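Local coordinates for protein bacterioferritin (Rhodobacter capsulatus, PDB 1JGC) that stores iron in a hollow shell of 24 subunits, probably oxidising Fe(2+) with dioxygen at a ferroxidase centre, and binds heme b between paired subunits, at residues S17-I22 and Q72-L77. Residues are numbered along the deposited sequence; the frame is centred on the assembly and turned at random. Where two conformers were deposited one is given.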
ATOM      1  N   SER A  17       9.014 -12.527 -52.222  1.00 22.28           N
ATOM      2  CA  SER A  17       7.572 -12.595 -52.128  1.00 22.08           C
ATOM      3  C   SER A  17       7.116 -11.806 -50.893  1.00 22.54           C
ATOM      4  O   SER A  17       6.149 -11.040 -50.956  1.00 21.97           O
ATOM      5  CB  SER A  17       7.147 -14.055 -52.024  1.00 23.24           C
ATOM      6  OG  SER A  17       5.740 -14.187 -51.962  1.00 26.55           O
ATOM      7  N   GLU A  18       7.820 -11.993 -49.775  0.50 22.06           N
ATOM      8  CA  GLU A  18       7.482 -11.301 -48.532  0.50 21.74           C
ATOM      9  C   GLU A  18       7.705  -9.792 -48.607  0.50 21.32           C
ATOM     10  O   GLU A  18       6.861  -9.021 -48.152  0.50 21.13           O
ATOM     11  CB  GLU A  18       8.277 -11.880 -47.359  0.50 22.89           C
ATOM     12  CG  GLU A  18       7.988 -13.348 -47.043  0.50 25.77           C
ATOM     13  CD  GLU A  18       6.524 -13.628 -46.734  0.50 27.57           C
ATOM     14  OE1 GLU A  18       5.677 -13.461 -47.639  0.50 29.96           O
ATOM     15  OE2 GLU A  18       6.214 -14.023 -45.587  0.50 28.80           O
ATOM     16  N   LEU A  19       8.832  -9.365 -49.173  1.00 20.85           N
ATOM     17  CA  LEU A  19       9.109  -7.937 -49.300  1.00 19.86           C
ATOM     18  C   LEU A  19       7.990  -7.304 -50.112  1.00 20.03           C
ATOM     19  O   LEU A  19       7.635  -6.153 -49.892  1.00 20.82           O
ATOM     20  CB  LEU A  19      10.440  -7.693 -50.010  1.00 19.32           C
ATOM     21  CG  LEU A  19      11.726  -8.126 -49.309  1.00 19.25           C
ATOM     22  CD1 LEU A  19      12.917  -7.876 -50.227  1.00 17.60           C
ATOM     23  CD2 LEU A  19      11.886  -7.359 -48.013  1.00 18.33           C
ATOM     24  N   THR A  20       7.436  -8.065 -51.053  1.00 19.77           N
ATOM     25  CA  THR A  20       6.361  -7.567 -51.898  1.00 20.01           C
ATOM     26  C   THR A  20       5.107  -7.395 -51.048  1.00 19.95           C
ATOM     27  O   THR A  20       4.455  -6.349 -51.089  1.00 20.91           O
ATOM     28  CB  THR A  20       6.056  -8.541 -53.072  1.00 21.42           C
ATOM     29  OG1 THR A  20       7.244  -8.749 -53.845  1.00 21.71           O
ATOM     30  CG2 THR A  20       4.987  -7.971 -53.977  1.00 19.00           C
ATOM     31  N   ALA A  21       4.775  -8.422 -50.275  1.00 18.46           N
ATOM     32  CA  ALA A  21       3.605  -8.369 -49.406  1.00 19.07           C
ATOM     33  C   ALA A  21       3.712  -7.204 -48.408  1.00 19.16           C
ATOM     34  O   ALA A  21       2.745  -6.483 -48.176  1.00 19.34           O
ATOM     35  CB  ALA A  21       3.447  -9.692 -48.656  1.00 17.91           C
ATOM     36  N   ILE A  22       4.887  -7.018 -47.821  1.00 17.98           N
ATOM     37  CA  ILE A  22       5.075  -5.936 -46.869  1.00 18.22           C
ATOM     38  C   ILE A  22       4.653  -4.604 -47.469  1.00 19.23           C
ATOM     39  O   ILE A  22       3.856  -3.878 -46.885  1.00 20.38           O
ATOM     40  CB  ILE A  22       6.548  -5.828 -46.425  1.00 16.68           C
ATOM     41  CG1 ILE A  22       6.940  -7.062 -45.620  1.00 14.63           C
ATOM     42  CG2 ILE A  22       6.757  -4.565 -45.608  1.00 17.01           C
ATOM     43  CD1 ILE A  22       8.400  -7.106 -45.277  1.00 15.35           C
ATOM     44  N   GLN A  72      16.966  -6.699 -53.256  1.00 27.15           N
ATOM     45  CA  GLN A  72      17.024  -5.660 -54.279  1.00 27.88           C
ATOM     46  C   GLN A  72      15.742  -5.449 -55.088  1.00 28.07           C
ATOM     47  O   GLN A  72      15.502  -4.347 -55.581  1.00 28.91           O
ATOM     48  CB  GLN A  72      18.179  -5.935 -55.246  1.00 27.02           C
ATOM     49  CG  GLN A  72      18.409  -4.821 -56.257  1.00 25.46           C
ATOM     50  CD  GLN A  72      18.986  -3.578 -55.618  1.00 25.69           C
ATOM     51  OE1 GLN A  72      20.138  -3.566 -55.173  1.00 25.37           O
ATOM     52  NE2 GLN A  72      18.183  -2.526 -55.554  1.00 25.36           N
ATOM     53  N   LYS A  73      14.914  -6.483 -55.214  1.00 27.54           N
ATOM     54  CA  LYS A  73      13.702  -6.354 -56.013  1.00 27.85           C
ATOM     55  C   LYS A  73      12.461  -6.957 -55.385  1.00 27.51           C
ATOM     56  O   LYS A  73      12.556  -7.793 -54.489  1.00 27.99           O
ATOM     57  CB  LYS A  73      13.927  -7.004 -57.377  1.00 29.21           C
ATOM     58  CG  LYS A  73      15.163  -6.487 -58.087  1.00 32.44           C
ATOM     59  CD  LYS A  73      15.243  -6.974 -59.516  1.00 34.85           C
ATOM     60  CE  LYS A  73      16.449  -6.371 -60.215  1.00 37.76           C
ATOM     61  NZ  LYS A  73      16.517  -6.790 -61.655  1.00 39.77           N
ATOM     62  N   LEU A  74      11.296  -6.525 -55.862  1.00 26.82           N
ATOM     63  CA  LEU A  74      10.026  -7.061 -55.376  1.00 25.81           C
ATOM     64  C   LEU A  74       9.285  -7.625 -56.575  1.00 25.13           C
ATOM     65  O   LEU A  74       9.548  -7.241 -57.705  1.00 24.83           O
ATOM     66  CB  LEU A  74       9.142  -5.974 -54.761  1.00 25.27           C
ATOM     67  CG  LEU A  74       9.622  -4.988 -53.693  1.00 26.35           C
ATOM     68  CD1 LEU A  74       8.394  -4.325 -53.082  1.00 24.58           C
ATOM     69  CD2 LEU A  74      10.422  -5.682 -52.618  1.00 25.42           C
ATOM     70  N   ASP A  75       8.373  -8.555 -56.331  1.00 25.30           N
ATOM     71  CA  ASP A  75       7.563  -9.092 -57.410  1.00 24.95           C
ATOM     72  C   ASP A  75       6.537  -7.987 -57.707  1.00 25.80           C
ATOM     73  O   ASP A  75       6.476  -6.981 -56.989  1.00 25.75           O
ATOM     74  CB  ASP A  75       6.884 -10.386 -56.970  1.00 24.66           C
ATOM     75  CG  ASP A  75       7.885 -11.517 -56.767  1.00 26.59           C
ATOM     76  OD1 ASP A  75       8.826 -11.621 -57.587  1.00 26.22           O
ATOM     77  OD2 ASP A  75       7.734 -12.307 -55.809  1.00 26.11           O
ATOM     78  N   PRO A  76       5.736  -8.137 -58.774  1.00 25.44           N
ATOM     79  CA  PRO A  76       4.755  -7.090 -59.082  1.00 24.98           C
ATOM     80  C   PRO A  76       3.762  -6.810 -57.958  1.00 25.15           C
ATOM     81  O   PRO A  76       3.173  -7.731 -57.399  1.00 25.71           O
ATOM     82  CB  PRO A  76       4.077  -7.622 -60.336  1.00 25.47           C
ATOM     83  CG  PRO A  76       5.202  -8.366 -61.013  1.00 26.06           C
ATOM     84  CD  PRO A  76       5.801  -9.130 -59.856  1.00 25.32           C
ATOM     85  N   LEU A  77       3.594  -5.534 -57.625  1.00 23.99           N
ATOM     86  CA  LEU A  77       2.666  -5.120 -56.581  1.00 23.93           C
ATOM     87  C   LEU A  77       1.234  -5.111 -57.114  1.00 24.85           C
ATOM     88  O   LEU A  77       1.013  -4.912 -58.304  1.00 26.20           O
ATOM     89  CB  LEU A  77       3.020  -3.716 -56.100  1.00 22.30           C
ATOM     90  CG  LEU A  77       4.263  -3.547 -55.234  1.00 22.17           C
ATOM     91  CD1 LEU A  77       4.659  -2.076 -55.144  1.00 19.36           C
ATOM     92  CD2 LEU A  77       3.976  -4.129 -53.855  1.00 21.61           C
TER
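S17, L19 and T20 meet D75, L74 and L77 where the long crossover loop of the ferritin four-helix bundle, running from helix 38-64 to helix 83-111, passes over helix 5-34. The site is a worked example of how an extended strap without regular structure can be held to a helix by one hydrogen bond with apolar packing beside it. At S17 the approach is through the backbone: D75 OD2 lies 3.7 Å from S17 CA, while the serine side chain starts off away from the loop. E18 faces the interior of the bundle, where it belongs to the ferroxidase iron-binding site, which is empty of metal in this structure. L19 serves two partners: its side chain touches the heme, and its CB packs against L74 CD2, the two leucine side chains crossing at about a right angle. T20 makes the hydrogen bond. With OG1 anti to the carbonyl carbon (chi1 -57°), the hydroxyl accepts from the backbone N-H of D75 and is also bonded to R16 O, one turn back in the helix. The T20 methyl, CG2, is directed to the loop's carbonyls instead and lies 3.5 Å from D75 O, with P76 O a little farther off. L77 adds a further apolar touch, its CD2 lying 3.6 Å from T20 O and also near the T20 methyl. The same loop forms part of the subunit interface: D75 O and L77 N bond to Q72 of a neighbouring subunit, and L74 packs on its L71. The hydrogen bond spans 2.7 Å from D75 N to T20 OG1, bent to 146° at the hydrogen.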